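Local atomic coordinates of adhesion and penetration protein autotransporter (Haemophilus influenzae, PDB entry 3SYJ), a protein that promotes bacterial adherence to and invasion of host cells as a self-associating autotransporter adhesin, and is probably a serine protease. Residues Asp463-Phe473 with His485-Gln493. Sequence-based numbering, arbitrary orientation.
Sequences DKQFDTDKFYF and HSLTFKRIQ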
ATOM      1  N   ASP A 463      22.932  32.991  28.652  1.00 17.33           N
ATOM      2  CA  ASP A 463      23.995  32.000  28.563  1.00 19.75           C
ATOM      3  C   ASP A 463      25.043  32.233  29.645  1.00 24.69           C
ATOM      4  O   ASP A 463      25.070  33.284  30.290  1.00 19.93           O
ATOM      5  CB  ASP A 463      24.658  32.018  27.189  1.00 23.33           C
ATOM      6  CG  ASP A 463      23.677  31.762  26.066  1.00 28.30           C
ATOM      7  OD1 ASP A 463      22.865  30.820  26.177  1.00 29.38           O
ATOM      8  OD2 ASP A 463      23.715  32.502  25.062  1.00 33.96           O
ATOM      9  N   LYS A 464      25.890  31.228  29.843  1.00 23.79           N
ATOM     10  CA  LYS A 464      27.012  31.318  30.757  1.00 25.03           C
ATOM     11  C   LYS A 464      26.619  31.846  32.127  1.00 22.29           C
ATOM     12  O   LYS A 464      27.207  32.804  32.613  1.00 25.50           O
ATOM     13  CB  LYS A 464      28.092  32.210  30.153  1.00 23.12           C
ATOM     14  CG  LYS A 464      28.533  31.764  28.789  1.00 25.99           C
ATOM     15  CD  LYS A 464      29.923  32.280  28.492  1.00 35.40           C
ATOM     16  CE  LYS A 464      30.650  31.361  27.522  1.00 46.07           C
ATOM     17  NZ  LYS A 464      32.114  31.291  27.831  1.00 54.56           N
ATOM     18  N   GLN A 465      25.634  31.210  32.753  1.00 26.33           N
ATOM     19  CA  GLN A 465      25.127  31.661  34.047  1.00 22.03           C
ATOM     20  C   GLN A 465      25.737  30.879  35.194  1.00 21.15           C
ATOM     21  O   GLN A 465      25.730  31.324  36.346  1.00 19.56           O
ATOM     22  CB  GLN A 465      23.603  31.536  34.095  1.00 15.96           C
ATOM     23  CG  GLN A 465      22.881  32.562  33.252  1.00 16.56           C
ATOM     24  CD  GLN A 465      22.949  33.948  33.856  1.00 22.39           C
ATOM     25  OE1 GLN A 465      23.315  34.926  33.186  1.00 25.48           O
ATOM     26  NE2 GLN A 465      22.603  34.045  35.133  1.00 16.27           N
ATOM     27  N   PHE A 466      26.250  29.702  34.869  1.00 21.54           N
ATOM     28  CA  PHE A 466      26.831  28.828  35.867  1.00 21.74           C
ATOM     29  C   PHE A 466      27.674  27.774  35.181  1.00 21.03           C
ATOM     30  O   PHE A 466      27.545  27.539  33.982  1.00 18.14           O
ATOM     31  CB  PHE A 466      25.736  28.136  36.682  1.00 15.10           C
ATOM     32  CG  PHE A 466      24.837  27.265  35.855  1.00 19.23           C
ATOM     33  CD1 PHE A 466      25.133  25.920  35.660  1.00 22.94           C
ATOM     34  CD2 PHE A 466      23.704  27.787  35.257  1.00 18.00           C
ATOM     35  CE1 PHE A 466      24.308  25.111  34.889  1.00 18.34           C
ATOM     36  CE2 PHE A 466      22.880  26.988  34.486  1.00 20.92           C
ATOM     37  CZ  PHE A 466      23.183  25.644  34.307  1.00 20.11           C
ATOM     38  N   ASP A 467      28.526  27.134  35.969  1.00 20.01           N
ATOM     39  CA  ASP A 467      29.379  26.057  35.506  1.00 21.34           C
ATOM     40  C   ASP A 467      28.546  24.771  35.543  1.00 16.85           C
ATOM     41  O   ASP A 467      28.056  24.377  36.591  1.00 17.67           O
ATOM     42  CB  ASP A 467      30.605  25.982  36.431  1.00 24.02           C
ATOM     43  CG  ASP A 467      31.577  24.868  36.062  1.00 34.29           C
ATOM     44  OD1 ASP A 467      31.303  24.092  35.113  1.00 30.85           O
ATOM     45  OD2 ASP A 467      32.627  24.777  36.739  1.00 36.55           O
ATOM     46  N   THR A 468      28.364  24.129  34.394  1.00 16.93           N
ATOM     47  CA  THR A 468      27.464  22.983  34.332  1.00 18.84           C
ATOM     48  C   THR A 468      27.955  21.804  35.167  1.00 21.61           C
ATOM     49  O   THR A 468      27.190  20.898  35.473  1.00 20.31           O
ATOM     50  CB  THR A 468      27.190  22.523  32.891  1.00 18.89           C
ATOM     51  OG1 THR A 468      28.404  22.074  32.289  1.00 17.39           O
ATOM     52  CG2 THR A 468      26.590  23.663  32.064  1.00 21.36           C
ATOM     53  N   ASP A 469      29.230  21.819  35.535  1.00 22.60           N
ATOM     54  CA  ASP A 469      29.777  20.803  36.428  1.00 21.79           C
ATOM     55  C   ASP A 469      29.310  21.026  37.862  1.00 19.19           C
ATOM     56  O   ASP A 469      29.395  20.122  38.686  1.00 20.03           O
ATOM     57  CB  ASP A 469      31.311  20.819  36.379  1.00 21.45           C
ATOM     58  CG  ASP A 469      31.861  20.254  35.077  1.00 33.75           C
ATOM     59  OD1 ASP A 469      31.087  19.598  34.333  1.00 38.77           O
ATOM     60  OD2 ASP A 469      33.065  20.465  34.802  1.00 37.95           O
ATOM     61  N   LYS A 470      28.824  22.230  38.152  1.00 16.82           N
ATOM     62  CA  LYS A 470      28.393  22.599  39.500  1.00 18.56           C
ATOM     63  C   LYS A 470      26.858  22.611  39.661  1.00 18.66           C
ATOM     64  O   LYS A 470      26.333  23.135  40.641  1.00 20.22           O
ATOM     65  CB  LYS A 470      28.959  23.977  39.863  1.00 23.92           C
ATOM     66  CG  LYS A 470      30.475  24.024  40.020  1.00 25.93           C
ATOM     67  CD  LYS A 470      30.879  23.599  41.421  1.00 33.17           C
ATOM     68  CE  LYS A 470      32.389  23.580  41.585  1.00 49.46           C
ATOM     69  NZ  LYS A 470      33.025  22.603  40.651  1.00 57.24           N
ATOM     70  N   PHE A 471      26.146  22.054  38.688  1.00 13.54           N
ATOM     71  CA  PHE A 471      24.694  21.987  38.740  1.00 15.91           C
ATOM     72  C   PHE A 471      24.331  20.553  39.086  1.00 15.74           C
ATOM     73  O   PHE A 471      24.930  19.613  38.569  1.00 18.06           O
ATOM     74  CB  PHE A 471      24.093  22.384  37.386  1.00 17.85           C
ATOM     75  CG  PHE A 471      22.584  22.440  37.371  1.00 16.16           C
ATOM     76  CD1 PHE A 471      21.920  23.662  37.413  1.00 16.81           C
ATOM     77  CD2 PHE A 471      21.831  21.280  37.298  1.00 15.12           C
ATOM     78  CE1 PHE A 471      20.534  23.722  37.401  1.00 15.28           C
ATOM     79  CE2 PHE A 471      20.443  21.327  37.288  1.00 13.93           C
ATOM     80  CZ  PHE A 471      19.793  22.545  37.340  1.00 16.22           C
ATOM     81  N   TYR A 472      23.365  20.372  39.971  1.00 14.14           N
ATOM     82  CA  TYR A 472      22.954  19.021  40.324  1.00 12.88           C
ATOM     83  C   TYR A 472      21.459  18.909  40.587  1.00 14.04           C
ATOM     84  O   TYR A 472      20.834  19.831  41.131  1.00 13.26           O
ATOM     85  CB  TYR A 472      23.737  18.512  41.541  1.00 12.85           C
ATOM     86  CG  TYR A 472      23.436  19.269  42.815  1.00 15.14           C
ATOM     87  CD1 TYR A 472      22.442  18.835  43.687  1.00 12.15           C
ATOM     88  CD2 TYR A 472      24.132  20.426  43.137  1.00 12.34           C
ATOM     89  CE1 TYR A 472      22.150  19.537  44.846  1.00 12.07           C
ATOM     90  CE2 TYR A 472      23.854  21.126  44.289  1.00 15.80           C
ATOM     91  CZ  TYR A 472      22.863  20.679  45.144  1.00 14.37           C
ATOM     92  OH  TYR A 472      22.590  21.388  46.295  1.00 13.93           O
ATOM     93  N   PHE A 473      20.895  17.773  40.182  1.00 15.84           N
ATOM     94  CA  PHE A 473      19.576  17.361  40.634  1.00 13.41           C
ATOM     95  C   PHE A 473      19.745  16.487  41.880  1.00 17.02           C
ATOM     96  O   PHE A 473      20.180  15.335  41.804  1.00 14.76           O
ATOM     97  CB  PHE A 473      18.842  16.590  39.536  1.00 12.49           C
ATOM     98  CG  PHE A 473      18.684  17.359  38.254  1.00 12.73           C
ATOM     99  CD1 PHE A 473      17.532  18.079  37.999  1.00 11.05           C
ATOM    100  CD2 PHE A 473      19.696  17.363  37.302  1.00 12.82           C
ATOM    101  CE1 PHE A 473      17.389  18.789  36.812  1.00 13.53           C
ATOM    102  CE2 PHE A 473      19.557  18.071  36.118  1.00 11.60           C
ATOM    103  CZ  PHE A 473      18.405  18.783  35.875  1.00 13.35           C
ATOM    104  N   HIS A 485      17.840  27.787  25.405  1.00 21.36           N
ATOM    105  CA  HIS A 485      19.292  27.895  25.487  1.00 19.69           C
ATOM    106  C   HIS A 485      19.939  26.524  25.360  1.00 24.27           C
ATOM    107  O   HIS A 485      19.270  25.501  25.471  1.00 29.10           O
ATOM    108  CB  HIS A 485      19.702  28.548  26.806  1.00 19.09           C
ATOM    109  CG  HIS A 485      19.351  30.000  26.896  1.00 21.36           C
ATOM    110  ND1 HIS A 485      18.117  30.444  27.321  1.00 20.98           N
ATOM    111  CD2 HIS A 485      20.074  31.110  26.615  1.00 19.96           C
ATOM    112  CE1 HIS A 485      18.096  31.765  27.298  1.00 22.25           C
ATOM    113  NE2 HIS A 485      19.272  32.194  26.876  1.00 22.04           N
ATOM    114  N   SER A 486      21.246  26.495  25.134  1.00 24.49           N
ATOM    115  CA  SER A 486      21.934  25.222  25.014  1.00 21.89           C
ATOM    116  C   SER A 486      23.025  25.071  26.057  1.00 20.15           C
ATOM    117  O   SER A 486      23.625  26.055  26.488  1.00 18.29           O
ATOM    118  CB  SER A 486      22.493  25.046  23.605  1.00 22.58           C
ATOM    119  OG  SER A 486      21.431  24.865  22.683  1.00 22.91           O
ATOM    120  N   LEU A 487      23.258  23.832  26.475  1.00 21.97           N
ATOM    121  CA  LEU A 487      24.260  23.532  27.486  1.00 19.50           C
ATOM    122  C   LEU A 487      25.055  22.312  27.071  1.00 20.26           C
ATOM    123  O   LEU A 487      24.549  21.448  26.356  1.00 19.38           O
ATOM    124  CB  LEU A 487      23.595  23.241  28.830  1.00 17.27           C
ATOM    125  CG  LEU A 487      22.763  24.343  29.476  1.00 19.34           C
ATOM    126  CD1 LEU A 487      21.997  23.793  30.672  1.00 17.07           C
ATOM    127  CD2 LEU A 487      23.665  25.499  29.889  1.00 17.25           C
ATOM    128  N   THR A 488      26.304  22.256  27.515  1.00 17.65           N
ATOM    129  CA  THR A 488      27.099  21.044  27.418  1.00 18.96           C
ATOM    130  C   THR A 488      27.440  20.583  28.824  1.00 17.52           C
ATOM    131  O   THR A 488      27.802  21.399  29.676  1.00 15.67           O
ATOM    132  CB  THR A 488      28.418  21.289  26.675  1.00 17.55           C
ATOM    133  OG1 THR A 488      28.142  21.665  25.327  1.00 24.85           O
ATOM    134  CG2 THR A 488      29.266  20.030  26.674  1.00 17.02           C
ATOM    135  N   PHE A 489      27.317  19.281  29.064  1.00 15.79           N
ATOM    136  CA  PHE A 489      27.769  18.673  30.315  1.00 18.12           C
ATOM    137  C   PHE A 489      28.877  17.660  30.038  1.00 19.88           C
ATOM    138  O   PHE A 489      28.921  17.046  28.967  1.00 19.10           O
ATOM    139  CB  PHE A 489      26.632  17.917  30.998  1.00 14.23           C
ATOM    140  CG  PHE A 489      25.524  18.789  31.521  1.00 12.30           C
ATOM    141  CD1 PHE A 489      25.480  19.140  32.858  1.00 16.28           C
ATOM    142  CD2 PHE A 489      24.502  19.206  30.694  1.00 14.21           C
ATOM    143  CE1 PHE A 489      24.452  19.919  33.357  1.00 17.51           C
ATOM    144  CE2 PHE A 489      23.464  19.986  31.183  1.00 14.25           C
ATOM    145  CZ  PHE A 489      23.439  20.341  32.515  1.00 17.80           C
ATOM    146  N   LYS A 490      29.768  17.477  31.008  1.00 20.51           N
ATOM    147  CA  LYS A 490      30.657  16.323  30.993  1.00 22.12           C
ATOM    148  C   LYS A 490      29.869  15.145  31.555  1.00 19.27           C
ATOM    149  O   LYS A 490      29.634  14.158  30.860  1.00 19.97           O
ATOM    150  CB  LYS A 490      31.909  16.600  31.815  1.00 25.21           C
ATOM    151  CG  LYS A 490      32.768  17.695  31.215  1.00 27.64           C
ATOM    152  CD  LYS A 490      33.855  18.144  32.173  1.00 33.58           C
ATOM    153  CE  LYS A 490      34.528  19.415  31.679  1.00 43.63           C
ATOM    154  NZ  LYS A 490      35.141  20.170  32.806  1.00 45.40           N
ATOM    155  N   ARG A 491      29.448  15.265  32.810  1.00 17.48           N
ATOM    156  CA  ARG A 491      28.408  14.398  33.354  1.00 18.97           C
ATOM    157  C   ARG A 491      27.350  15.245  34.058  1.00 20.40           C
ATOM    158  O   ARG A 491      27.652  16.316  34.595  1.00 22.77           O
ATOM    159  CB  ARG A 491      28.985  13.352  34.315  1.00 18.70           C
ATOM    160  CG  ARG A 491      29.805  13.913  35.455  1.00 21.28           C
ATOM    161  CD  ARG A 491      30.329  12.798  36.381  1.00 24.91           C
ATOM    162  NE  ARG A 491      29.369  12.528  37.436  1.00 23.70           N
ATOM    163  CZ  ARG A 491      29.412  13.082  38.641  1.00 21.24           C
ATOM    164  NH1 ARG A 491      30.389  13.916  38.972  1.00 15.73           N
ATOM    165  NH2 ARG A 491      28.474  12.792  39.522  1.00 18.59           N
ATOM    166  N   ILE A 492      26.107  14.781  34.045  1.00 18.95           N
ATOM    167  CA  ILE A 492      25.057  15.471  34.778  1.00 16.19           C
ATOM    168  C   ILE A 492      24.957  14.867  36.174  1.00 17.34           C
ATOM    169  O   ILE A 492      24.803  13.659  36.318  1.00 20.97           O
ATOM    170  CB  ILE A 492      23.692  15.371  34.059  1.00 17.72           C
ATOM    171  CG1 ILE A 492      23.811  15.835  32.604  1.00 18.61           C
ATOM    172  CG2 ILE A 492      22.638  16.209  34.773  1.00 12.25           C
ATOM    173  CD1 ILE A 492      22.582  15.516  31.771  1.00 13.93           C
ATOM    174  N   GLN A 493      25.078  15.697  37.202  1.00 18.81           N
ATOM    175  CA  GLN A 493      24.861  15.232  38.565  1.00 15.58           C
ATOM    176  C   GLN A 493      23.371  15.067  38.790  1.00 17.40           C
ATOM    177  O   GLN A 493      22.602  16.024  38.681  1.00 14.61           O
ATOM    178  CB  GLN A 493      25.420  16.225  39.569  1.00 14.72           C
ATOM    179  CG  GLN A 493      26.905  16.425  39.462  1.00 15.17           C
ATOM    180  CD  GLN A 493      27.451  17.144  40.667  1.00 18.72           C
ATOM    181  OE1 GLN A 493      27.422  16.617  41.775  1.00 18.27           O
ATOM    182  NE2 GLN A 493      27.947  18.364  40.460  1.00 22.44           N
TER
HETATM  183  O   HOH W   1      23.343  28.677  27.467  1.00 18.97           O
HETATM  184  O   HOH W   2      22.544  29.099  24.477  1.00 27.55           O
HETATM  185  O   HOH W   3      25.985  18.574  36.495  1.00 19.31           O
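Phe489 has its ring between two residues: Thr468 CB sits over one face in a CH-pi contact, 4.1 Å from the centroid and 26° off the normal, and Ile492 CG1 lies over the opposite face toward the rim. The Phe473 ring takes the CE2 corner of Phe471 on one face; at its edge lie Gln493 O and Ile492 CG2, the latter 3.8 Å from Phe473 CE2.

Beyond its CH-pi contact with Phe489, Thr468 uses both of its branches. With chi1 at 63°, OG1 stands between the backbone N and the carbonyl carbon and donates in the carbonyl plane to Thr488 O at 2.8 Å, while CG2 slides past Leu487 CD2. Leu487 CD1 meets Phe466 CZ obliquely.

The extended chain of Lys490 crosses Asp469 at about a right angle, resting CD near the carboxylate and bringing NZ to the syn lone pair of OD2 at 2.9 Å, a salt bridge. An Asx turn, from Asp469 N to Asp467 OD1, shapes the backbone just before it.

Gln493 is held from several sides: NE2 reaches Asp469 O in a weak, bent bond, CB packs 3.5 Å from Tyr472 CB, and its carbonyl O receives Phe473 N at 2.9 Å, nearly straight at 167°. A water accepts from Gln493 N, 3.1 Å away, and lies among Thr468 O and Phe471 O.

These are successive turns of the passenger domain's beta-helix. Strand 471-473 runs parallel between 449-452 and 493-494, whereas 487-489, paired with 510-514, faces the loop preceding 471-473. Phe471 and Phe473 enter the interior against Leu451 and Leu480. Outside, His92 of the peptidase S6 region stacks on Tyr472 and bonds Gln493 OE1, and Asp90 pairs with Arg491, joining that region to the solenoid.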